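Probable glutamine-binding lipoprotein GlnH (GLNBP) (Mycobacterium tuberculosis, PDB 6H1U) probably serves as the extracytoplasmic solute-binding lipoprotein of an amino-acid transport system, and here holds aspartic acid in the cleft between its two lobes. Local coordinates at residues S21-D26 with S123-R128; A104-A109 with V118-S123; V189-C194 with V206-T211. All coordinates share one frame; numbering follows the deposited sequence.

In the fold
From the N terminus, the loop holding residues 21-26 is the first to be used: interaction 1 joins it by a disulfide and hydrogen bonds to residues 123-128, closing a long loop of 96 residues. Interaction 2 lies inside that loop, meeting its end at the shared Ser123, and brings the start of helix 106-111 against the chain that leaves strand 117-118. Interaction 3 follows in series, setting the start of helix 191-199 on strand 205-207 and the turn that follows it. All three reach the same bound aspartic acid. Interactions 1 and 2 each bring one arginine to its backbone carboxylate, and interaction 3 approaches from the other lobe, as in the two-lobed solute-binding proteins.

Interaction 1 of 3, residues S21-D26 with S123-R128; sequences SSQDCD and SITCER. With ASP (aspartic acid), chain B.
The flat Gln23 amide meets residues 123-128 with both of its polar atoms, its partners lying in or near its plane. OE1 accepts from Cys126 N at 2.7 Å, in the carbonyl plane, while NE2 donates to Glu127 OE1 at 3.2 Å, a partner close to the amide plane. That oxygen offers its syn lone pair, and the carboxylate is turned 38° from the amide. The Arg128 guanidinium works edge-on toward the bound aspartic acid: NH1 gives a nearly straight bond to the ligand OXT at 2.8 Å, and NH2 reaches the ligand O at 3.1 Å. NH1 also bonds a lone pair of Ser123 O, which is tilted somewhat from the guanidinium plane, whereas Ser123 N and OG hold the ligand OXT and amino group. A bend at chi2 (-62°) turns the Gln23 amide back toward the start of helix 126-129, where Thr125 OG1 caps Arg128 N at 3.0 Å. Beside these bonds runs the 2.0 Å disulfide between Cys25 SG and Cys126 SG. A covalent bridge and two hydrogen bonds thus fasten the N-terminal loop to the first turn of a helix, which also carries the ligand-binding Arg128; this probably steadies that side of the pocket.

Interaction 2 of 3, residues A104-A109 with V118-S123; sequences AERVTA and VVKTMS. With ASP (aspartic acid), chain B.
Arg106 reaches from the first turn of helix 106-111 across residues 118-123 to the ligand, and its chain is met at almost every step. CB rests against Met122 CE at 3.8 Å, the methyl that also packs on Val107. Next, CG lies 3.9 Å from Val118 CG1, the two side chains crossing at about a right angle, and CD is 4.0 Å from Lys120 CB. The chain then bends at chi3 (-71°), swinging the guanidinium toward the bound aspartic acid; NE is taken up by Ala103 O. At the tip, NH1 donates to Lys120 O at 2.9 Å, nearly in line with the carbonyl (167° at the oxygen) and close to the guanidinium plane. The same nitrogen bonds OD2 of the ligand side chain at 2.8 Å, with weaker bonds to Thr121 O and the ligand OXT. NH2 grips the ligand O at 3.0 Å and also bonds Gly169 O. Thr121 adds two more bonds: its OG1 donates to the ligand OD2 at 2.9 Å. The second runs from the ligand N to Thr121 O at 2.7 Å. Lys120 sends its own ammonium to Asp58 instead. One guanidinium thereby reads both carboxylates of the ligand while backbone carbonyls hold it in place. With Arg128 beside it, the gathered positive charge probably compensates the anionic ligand, a chemistry consistent with a site that accepts acidic amino acids.

Interaction 3 of 3, residues V189-C194 with V206-T211; sequences VNWADC and VSTDDT. With ASP (aspartic acid), chain B.
Two first torsions set the Trp191 indole on Thr208: chi1 of -67° points Trp191 CG away from its carbonyl carbon, and chi1 of -170° puts Thr208 OG1 opposite its backbone N, which leaves the CG2 methyl between N and the carbonyl carbon and over the ring. Thr208 CB stands 3.5 Å from the centroid of the Trp191 six-membered ring, 21° off the normal, a CH-pi contact over one face. Thr208 OG1 has its polar partner in Ser172. Farther along the benzene part, Trp191 CZ3 touches Val206 CG1 at 3.6 Å, and the other methyl of that valine, CG2, packs on Cys194 CB at 3.8 Å, next to the disulfide to Cys165. The indole edge faces the bound aspartic acid, where NE1 donates to OD1 at 2.7 Å in a nearly straight bond lying in the ring plane. From the other segment, Asp209 OD2 takes the ligand amino group at 2.7 Å and is also hydrogen-bonded to Tyr235. Asn190 and Asp193 close a capping box at the start of the tryptophan's helix. Contacts on one face, together with the N-H bond, probably limit the rotation of an indole whose single N-H meets the ligand side chain, while a neighbouring carboxylate probably balances the ligand's ammonium charge.

Interaction 1 of 3, residues S21-D26 with S123-R128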
loop_
_atom_site.group_PDB
_atom_site.type_symbol
_atom_site.label_atom_id
_atom_site.label_comp_id
_atom_site.label_asym_id
_atom_site.label_seq_id
_atom_site.Cartn_x
_atom_site.Cartn_y
_atom_site.Cartn_z
ATOM N N SER A 21 -16.642 -3.068 -6.270
ATOM C CA SER A 21 -15.341 -2.441 -6.437
ATOM C C SER A 21 -15.412 -1.167 -7.276
ATOM O O SER A 21 -14.367 -0.608 -7.626
ATOM C CB SER A 21 -14.355 -3.433 -7.061
ATOM O OG SER A 21 -14.053 -4.486 -6.156
ATOM N N SER A 22 -16.617 -0.697 -7.599
ATOM C CA SER A 22 -16.776 0.543 -8.351
ATOM C C SER A 22 -16.214 1.729 -7.575
ATOM O O SER A 22 -16.354 1.812 -6.352
ATOM C CB SER A 22 -18.258 0.778 -8.666
ATOM O OG SER A 22 -18.839 1.637 -7.701
ATOM N N GLN A 23 -15.585 2.665 -8.302
ATOM C CA GLN A 23 -14.917 3.831 -7.712
ATOM C C GLN A 23 -15.374 5.098 -8.448
ATOM O O GLN A 23 -14.615 5.704 -9.205
ATOM C CB GLN A 23 -13.389 3.676 -7.770
ATOM C CG GLN A 23 -12.825 2.597 -6.860
ATOM C CD GLN A 23 -13.092 2.883 -5.397
ATOM O OE1 GLN A 23 -12.984 4.023 -4.950
ATOM N NE2 GLN A 23 -13.447 1.846 -4.642
ATOM N N ASP A 24 -16.615 5.510 -8.200
ATOM C CA ASP A 24 -17.244 6.561 -8.992
ATOM C C ASP A 24 -17.089 7.964 -8.412
ATOM O O ASP A 24 -17.713 8.895 -8.931
ATOM C CB ASP A 24 -18.735 6.268 -9.189
ATOM C CG ASP A 24 -18.988 4.929 -9.847
ATOM O OD1 ASP A 24 -18.086 4.421 -10.547
ATOM O OD2 ASP A 24 -20.102 4.395 -9.674
ATOM N N CYS A 25 -16.294 8.158 -7.366
ATOM C CA CYS A 25 -16.072 9.511 -6.880
ATOM C C CYS A 25 -14.863 10.166 -7.538
ATOM O O CYS A 25 -14.439 11.237 -7.086
ATOM C CB CYS A 25 -15.867 9.530 -5.364
ATOM S SG CYS A 25 -14.386 8.663 -4.846
ATOM N N ASP A 26 -14.304 9.555 -8.582
ATOM C CA ASP A 26 -13.017 9.956 -9.136
ATOM C C ASP A 26 -12.000 10.086 -7.998
ATOM O O ASP A 26 -11.438 11.160 -7.774
ATOM C CB ASP A 26 -13.133 11.257 -9.921
ATOM C CG ASP A 26 -11.829 11.659 -10.595
ATOM O OD1 ASP A 26 -10.963 10.779 -10.798
ATOM O OD2 ASP A 26 -11.684 12.850 -10.942
ATOM N N SER A 123 -4.204 2.125 -0.937
ATOM C CA SER A 123 -5.046 2.384 -2.101
ATOM C C SER A 123 -6.030 3.504 -1.819
ATOM O O SER A 123 -6.674 3.530 -0.767
ATOM C CB SER A 123 -5.807 1.123 -2.496
ATOM O OG SER A 123 -4.889 0.139 -2.912
ATOM N N ILE A 124 -6.139 4.417 -2.782
ATOM C CA ILE A 124 -7.076 5.537 -2.724
ATOM C C ILE A 124 -8.440 5.044 -3.181
ATOM O O ILE A 124 -8.596 4.608 -4.329
ATOM C CB ILE A 124 -6.593 6.695 -3.612
ATOM C CG1 ILE A 124 -5.178 7.134 -3.226
ATOM C CG2 ILE A 124 -7.556 7.876 -3.545
ATOM C CD1 ILE A 124 -4.446 7.816 -4.405
ATOM N N THR A 125 -9.433 5.124 -2.295
ATOM C CA THR A 125 -10.784 4.687 -2.616
ATOM C C THR A 125 -11.792 5.747 -2.199
ATOM O O THR A 125 -11.527 6.579 -1.327
ATOM C CB THR A 125 -11.160 3.374 -1.925
ATOM O OG1 THR A 125 -11.243 3.595 -0.514
ATOM C CG2 THR A 125 -10.120 2.293 -2.202
ATOM N N CYS A 126 -12.965 5.681 -2.834
ATOM C CA CYS A 126 -14.077 6.548 -2.455
ATOM C C CYS A 126 -14.459 6.363 -0.998
ATOM O O CYS A 126 -14.756 7.339 -0.295
ATOM C CB CYS A 126 -15.274 6.261 -3.355
ATOM S SG CYS A 126 -14.903 6.716 -5.032
ATOM N N GLU A 127 -14.494 5.110 -0.540
ATOM C CA GLU A 127 -14.856 4.833 0.841
ATOM C C GLU A 127 -13.860 5.465 1.803
ATOM O O GLU A 127 -14.251 6.071 2.812
ATOM C CB GLU A 127 -14.933 3.318 1.053
ATOM C CG GLU A 127 -16.032 2.629 0.229
ATOM C CD GLU A 127 -15.554 2.048 -1.115
ATOM O OE1 GLU A 127 -14.566 2.544 -1.705
ATOM O OE2 GLU A 127 -16.194 1.080 -1.591
ATOM N N ARG A 128 -12.566 5.341 1.507
ATOM C CA ARG A 128 -11.563 5.893 2.409
ATOM C C ARG A 128 -11.534 7.414 2.355
ATOM O O ARG A 128 -11.209 8.055 3.360
ATOM C CB ARG A 128 -10.193 5.316 2.079
ATOM C CG ARG A 128 -10.072 3.868 2.521
ATOM C CD ARG A 128 -8.785 3.255 2.008
ATOM N NE ARG A 128 -8.675 1.864 2.457
ATOM C CZ ARG A 128 -7.686 1.046 2.105
ATOM N NH1 ARG A 128 -6.722 1.477 1.293
ATOM N NH2 ARG A 128 -7.664 -0.211 2.556
HETATM N N ASP B . -3.205 -1.611 -1.268
HETATM C CA ASP B . -4.212 -2.434 -0.608
HETATM C C ASP B . -4.964 -1.619 0.437
HETATM O O ASP B . -5.691 -2.181 1.260
HETATM C CB ASP B . -3.560 -3.676 0.041
HETATM C CG ASP B . -2.674 -3.323 1.223
HETATM O OD1 ASP B . -2.285 -4.246 1.971
HETATM O OD2 ASP B . -2.346 -2.135 1.404
HETATM O OXT ASP B . -4.827 -0.387 0.444
#

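Interaction 2 of 3, residues A104-A109 with V118-S123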
loop_
_atom_site.group_PDB
_atom_site.type_symbol
_atom_site.label_atom_id
_atom_site.label_comp_id
_atom_site.label_asym_id
_atom_site.label_seq_id
_atom_site.Cartn_x
_atom_site.Cartn_y
_atom_site.Cartn_z
ATOM N N ALA A 104 -5.026 -2.461 9.048
ATOM C CA ALA A 104 -6.321 -2.114 9.610
ATOM C C ALA A 104 -6.290 -0.844 10.447
ATOM O O ALA A 104 -7.357 -0.367 10.843
ATOM C CB ALA A 104 -6.854 -3.280 10.457
ATOM N N GLU A 105 -5.109 -0.296 10.728
ATOM C CA GLU A 105 -4.956 0.895 11.555
ATOM C C GLU A 105 -4.586 2.143 10.764
ATOM O O GLU A 105 -4.360 3.199 11.367
ATOM C CB GLU A 105 -3.889 0.648 12.633
ATOM C CG GLU A 105 -4.298 -0.420 13.650
ATOM C CD GLU A 105 -3.141 -0.944 14.487
ATOM O OE1 GLU A 105 -1.969 -0.773 14.089
ATOM O OE2 GLU A 105 -3.415 -1.554 15.547
ATOM N N ARG A 106 -4.504 2.055 9.435
ATOM C CA ARG A 106 -4.022 3.194 8.661
ATOM C C ARG A 106 -4.988 4.365 8.748
ATOM O O ARG A 106 -4.563 5.517 8.905
ATOM C CB ARG A 106 -3.811 2.787 7.200
ATOM C CG ARG A 106 -2.629 1.842 7.012
ATOM C CD ARG A 106 -2.542 1.366 5.566
ATOM N NE ARG A 106 -3.627 0.438 5.236
ATOM C CZ ARG A 106 -3.740 -0.196 4.074
ATOM N NH1 ARG A 106 -2.850 0.022 3.107
ATOM N NH2 ARG A 106 -4.743 -1.046 3.876
ATOM N N VAL A 107 -6.287 4.094 8.640
ATOM C CA VAL A 107 -7.267 5.177 8.679
ATOM C C VAL A 107 -7.374 5.755 10.087
ATOM O O VAL A 107 -7.400 6.979 10.273
ATOM C CB VAL A 107 -8.630 4.684 8.164
ATOM C CG1 VAL A 107 -9.750 5.657 8.552
ATOM C CG2 VAL A 107 -8.584 4.505 6.644
ATOM N N THR A 108 -7.432 4.888 11.108
ATOM C CA THR A 108 -7.647 5.402 12.461
ATOM C C THR A 108 -6.459 6.227 12.940
ATOM O O THR A 108 -6.639 7.233 13.629
ATOM C CB THR A 108 -7.948 4.263 13.441
ATOM O OG1 THR A 108 -6.890 3.301 13.407
ATOM C CG2 THR A 108 -9.256 3.589 13.069
ATOM N N ALA A 109 -5.236 5.842 12.568
ATOM C CA ALA A 109 -4.069 6.634 12.956
ATOM C C ALA A 109 -4.144 8.041 12.396
ATOM O O ALA A 109 -3.707 9.000 13.041
ATOM C CB ALA A 109 -2.784 5.956 12.481
ATOM N N VAL A 118 0.543 8.547 6.337
ATOM C CA VAL A 118 0.690 7.102 6.172
ATOM C C VAL A 118 1.269 6.853 4.784
ATOM O O VAL A 118 0.704 7.297 3.776
ATOM C CB VAL A 118 -0.653 6.372 6.356
ATOM C CG1 VAL A 118 -0.538 4.891 5.923
ATOM C CG2 VAL A 118 -1.111 6.471 7.802
ATOM N N VAL A 119 2.399 6.155 4.725
ATOM C CA VAL A 119 2.959 5.682 3.457
ATOM C C VAL A 119 3.067 4.173 3.622
ATOM O O VAL A 119 4.082 3.648 4.090
ATOM C CB VAL A 119 4.305 6.317 3.114
ATOM C CG1 VAL A 119 4.640 6.058 1.647
ATOM C CG2 VAL A 119 4.259 7.858 3.373
ATOM N N LYS A 120 1.974 3.475 3.298
ATOM C CA LYS A 120 1.881 2.033 3.551
ATOM C C LYS A 120 0.900 1.464 2.521
ATOM O O LYS A 120 -0.249 1.163 2.845
ATOM C CB LYS A 120 1.440 1.721 4.982
ATOM C CG LYS A 120 1.703 0.267 5.361
ATOM C CD LYS A 120 1.061 -0.104 6.683
ATOM C CE LYS A 120 1.477 -1.499 7.097
ATOM N NZ LYS A 120 1.479 -2.457 5.955
ATOM N N THR A 121 1.392 1.339 1.277
ATOM C CA THR A 121 0.685 0.786 0.118
ATOM C C THR A 121 -0.808 1.106 0.147
ATOM O O THR A 121 -1.637 0.219 -0.044
ATOM C CB THR A 121 0.908 -0.743 0.011
ATOM O OG1 THR A 121 0.436 -1.418 1.193
ATOM C CG2 THR A 121 2.386 -1.066 -0.161
ATOM N N MET A 122 -1.173 2.369 0.364
ATOM C CA MET A 122 -2.546 2.684 0.750
ATOM C C MET A 122 -3.366 3.056 -0.485
ATOM O O MET A 122 -3.267 4.169 -1.006
ATOM C CB MET A 122 -2.559 3.784 1.807
ATOM C CG MET A 122 -3.899 3.900 2.504
ATOM S SD MET A 122 -3.810 5.074 3.866
ATOM C CE MET A 122 -5.467 4.931 4.531
ATOM N N SER A 123 -4.204 2.125 -0.937
ATOM C CA SER A 123 -5.046 2.384 -2.101
ATOM C C SER A 123 -6.030 3.504 -1.819
ATOM O O SER A 123 -6.674 3.530 -0.767
ATOM C CB SER A 123 -5.807 1.123 -2.496
ATOM O OG SER A 123 -4.889 0.139 -2.912
HETATM N N ASP B . -3.205 -1.611 -1.268
HETATM C CA ASP B . -4.212 -2.434 -0.608
HETATM C C ASP B . -4.964 -1.619 0.437
HETATM O O ASP B . -5.691 -2.181 1.260
HETATM C CB ASP B . -3.560 -3.676 0.041
HETATM C CG ASP B . -2.674 -3.323 1.223
HETATM O OD1 ASP B . -2.285 -4.246 1.971
HETATM O OD2 ASP B . -2.346 -2.135 1.404
HETATM O OXT ASP B . -4.827 -0.387 0.444
#

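Interaction 3 of 3, residues V189-C194 with V206-T211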
loop_
_atom_site.group_PDB
_atom_site.type_symbol
_atom_site.label_atom_id
_atom_site.label_comp_id
_atom_site.label_asym_id
_atom_site.label_seq_id
_atom_site.Cartn_x
_atom_site.Cartn_y
_atom_site.Cartn_z
ATOM N N VAL A 189 -3.179 -10.611 10.306
ATOM C CA VAL A 189 -2.823 -9.222 10.587
ATOM C C VAL A 189 -2.065 -8.599 9.416
ATOM O O VAL A 189 -2.299 -7.436 9.064
ATOM C CB VAL A 189 -2.016 -9.140 11.893
ATOM C CG1 VAL A 189 -1.507 -7.718 12.123
ATOM C CG2 VAL A 189 -2.872 -9.617 13.062
ATOM N N ASN A 190 -1.133 -9.333 8.801
ATOM C CA ASN A 190 -0.322 -8.757 7.730
ATOM C C ASN A 190 0.008 -9.792 6.659
ATOM O O ASN A 190 -0.157 -11.002 6.844
ATOM C CB ASN A 190 0.963 -8.123 8.274
ATOM C CG ASN A 190 1.800 -9.097 9.057
ATOM O OD1 ASN A 190 2.182 -10.147 8.543
ATOM N ND2 ASN A 190 2.104 -8.753 10.306
ATOM N N TRP A 191 0.495 -9.291 5.521
ATOM C CA TRP A 191 0.716 -10.160 4.370
ATOM C C TRP A 191 1.866 -11.128 4.611
ATOM O O TRP A 191 1.861 -12.234 4.054
ATOM C CB TRP A 191 0.950 -9.322 3.106
ATOM C CG TRP A 191 -0.292 -8.575 2.703
ATOM C CD1 TRP A 191 -0.496 -7.218 2.770
ATOM C CD2 TRP A 191 -1.519 -9.142 2.228
ATOM N NE1 TRP A 191 -1.766 -6.910 2.336
ATOM C CE2 TRP A 191 -2.416 -8.072 2.001
ATOM C CE3 TRP A 191 -1.943 -10.448 1.948
ATOM C CZ2 TRP A 191 -3.713 -8.272 1.530
ATOM C CZ3 TRP A 191 -3.223 -10.646 1.467
ATOM C CH2 TRP A 191 -4.097 -9.560 1.261
ATOM N N ALA A 192 2.846 -10.746 5.444
ATOM C CA ALA A 192 3.894 -11.700 5.806
ATOM C C ALA A 192 3.309 -12.938 6.473
ATOM O O ALA A 192 3.857 -14.042 6.324
ATOM C CB ALA A 192 4.911 -11.040 6.736
ATOM N N ASP A 193 2.214 -12.770 7.228
ATOM C CA ASP A 193 1.555 -13.914 7.858
ATOM C C ASP A 193 0.941 -14.846 6.819
ATOM O O ASP A 193 0.913 -16.070 7.011
ATOM C CB ASP A 193 0.467 -13.436 8.824
ATOM C CG ASP A 193 1.016 -12.643 9.992
ATOM O OD1 ASP A 193 2.172 -12.878 10.412
ATOM O OD2 ASP A 193 0.267 -11.784 10.508
ATOM N N CYS A 194 0.395 -14.279 5.736
ATOM C CA CYS A 194 -0.122 -15.110 4.651
ATOM C C CYS A 194 0.985 -15.955 4.052
ATOM O O CYS A 194 0.773 -17.122 3.712
ATOM C CB CYS A 194 -0.762 -14.250 3.553
ATOM S SG CYS A 194 -2.338 -13.525 4.000
ATOM N N VAL A 206 -2.793 -16.650 -1.922
ATOM C CA VAL A 206 -2.891 -15.295 -1.385
ATOM C C VAL A 206 -3.314 -14.377 -2.524
ATOM O O VAL A 206 -2.794 -14.498 -3.636
ATOM C CB VAL A 206 -1.531 -14.833 -0.812
ATOM C CG1 VAL A 206 -1.648 -13.469 -0.122
ATOM C CG2 VAL A 206 -0.944 -15.905 0.121
ATOM N N SER A 207 -4.208 -13.425 -2.257
ATOM C CA SER A 207 -4.557 -12.463 -3.302
ATOM C C SER A 207 -4.451 -11.043 -2.765
ATOM O O SER A 207 -5.164 -10.683 -1.822
ATOM C CB SER A 207 -5.958 -12.715 -3.869
ATOM O OG SER A 207 -6.240 -11.765 -4.883
ATOM N N THR A 208 -3.562 -10.247 -3.361
ATOM C CA THR A 208 -3.445 -8.819 -3.065
ATOM C C THR A 208 -2.654 -8.157 -4.189
ATOM O O THR A 208 -2.427 -8.757 -5.248
ATOM C CB THR A 208 -2.813 -8.579 -1.683
ATOM O OG1 THR A 208 -2.921 -7.189 -1.322
ATOM C CG2 THR A 208 -1.341 -8.986 -1.636
ATOM N N ASP A 209 -2.262 -6.900 -3.958
ATOM C CA ASP A 209 -1.489 -6.114 -4.919
ATOM C C ASP A 209 -0.306 -6.910 -5.454
ATOM O O ASP A 209 0.458 -7.489 -4.676
ATOM C CB ASP A 209 -0.938 -4.855 -4.250
ATOM C CG ASP A 209 -1.990 -4.027 -3.529
ATOM O OD1 ASP A 209 -3.192 -4.350 -3.545
ATOM O OD2 ASP A 209 -1.572 -3.017 -2.930
ATOM N N ASP A 210 -0.113 -6.879 -6.785
ATOM C CA ASP A 210 1.010 -7.613 -7.368
ATOM C C ASP A 210 2.354 -7.102 -6.855
ATOM O O ASP A 210 3.327 -7.865 -6.788
ATOM C CB ASP A 210 0.952 -7.579 -8.906
ATOM C CG ASP A 210 0.843 -6.169 -9.509
ATOM O OD1 ASP A 210 0.758 -5.143 -8.798
ATOM O OD2 ASP A 210 0.819 -6.099 -10.755
ATOM N N THR A 211 2.425 -5.821 -6.495
ATOM C CA THR A 211 3.609 -5.254 -5.854
ATOM C C THR A 211 3.930 -5.962 -4.539
ATOM O O THR A 211 5.078 -6.359 -4.294
ATOM C CB THR A 211 3.359 -3.768 -5.595
ATOM O OG1 THR A 211 2.052 -3.643 -5.023
ATOM C CG2 THR A 211 3.409 -2.976 -6.887
HETATM N N ASP B . -3.205 -1.611 -1.268
HETATM C CA ASP B . -4.212 -2.434 -0.608
HETATM C C ASP B . -4.964 -1.619 0.437
HETATM O O ASP B . -5.691 -2.181 1.260
HETATM C CB ASP B . -3.560 -3.676 0.041
HETATM C CG ASP B . -2.674 -3.323 1.223
HETATM O OD1 ASP B . -2.285 -4.246 1.971
HETATM O OD2 ASP B . -2.346 -2.135 1.404
HETATM O OXT ASP B . -4.827 -0.387 0.444
#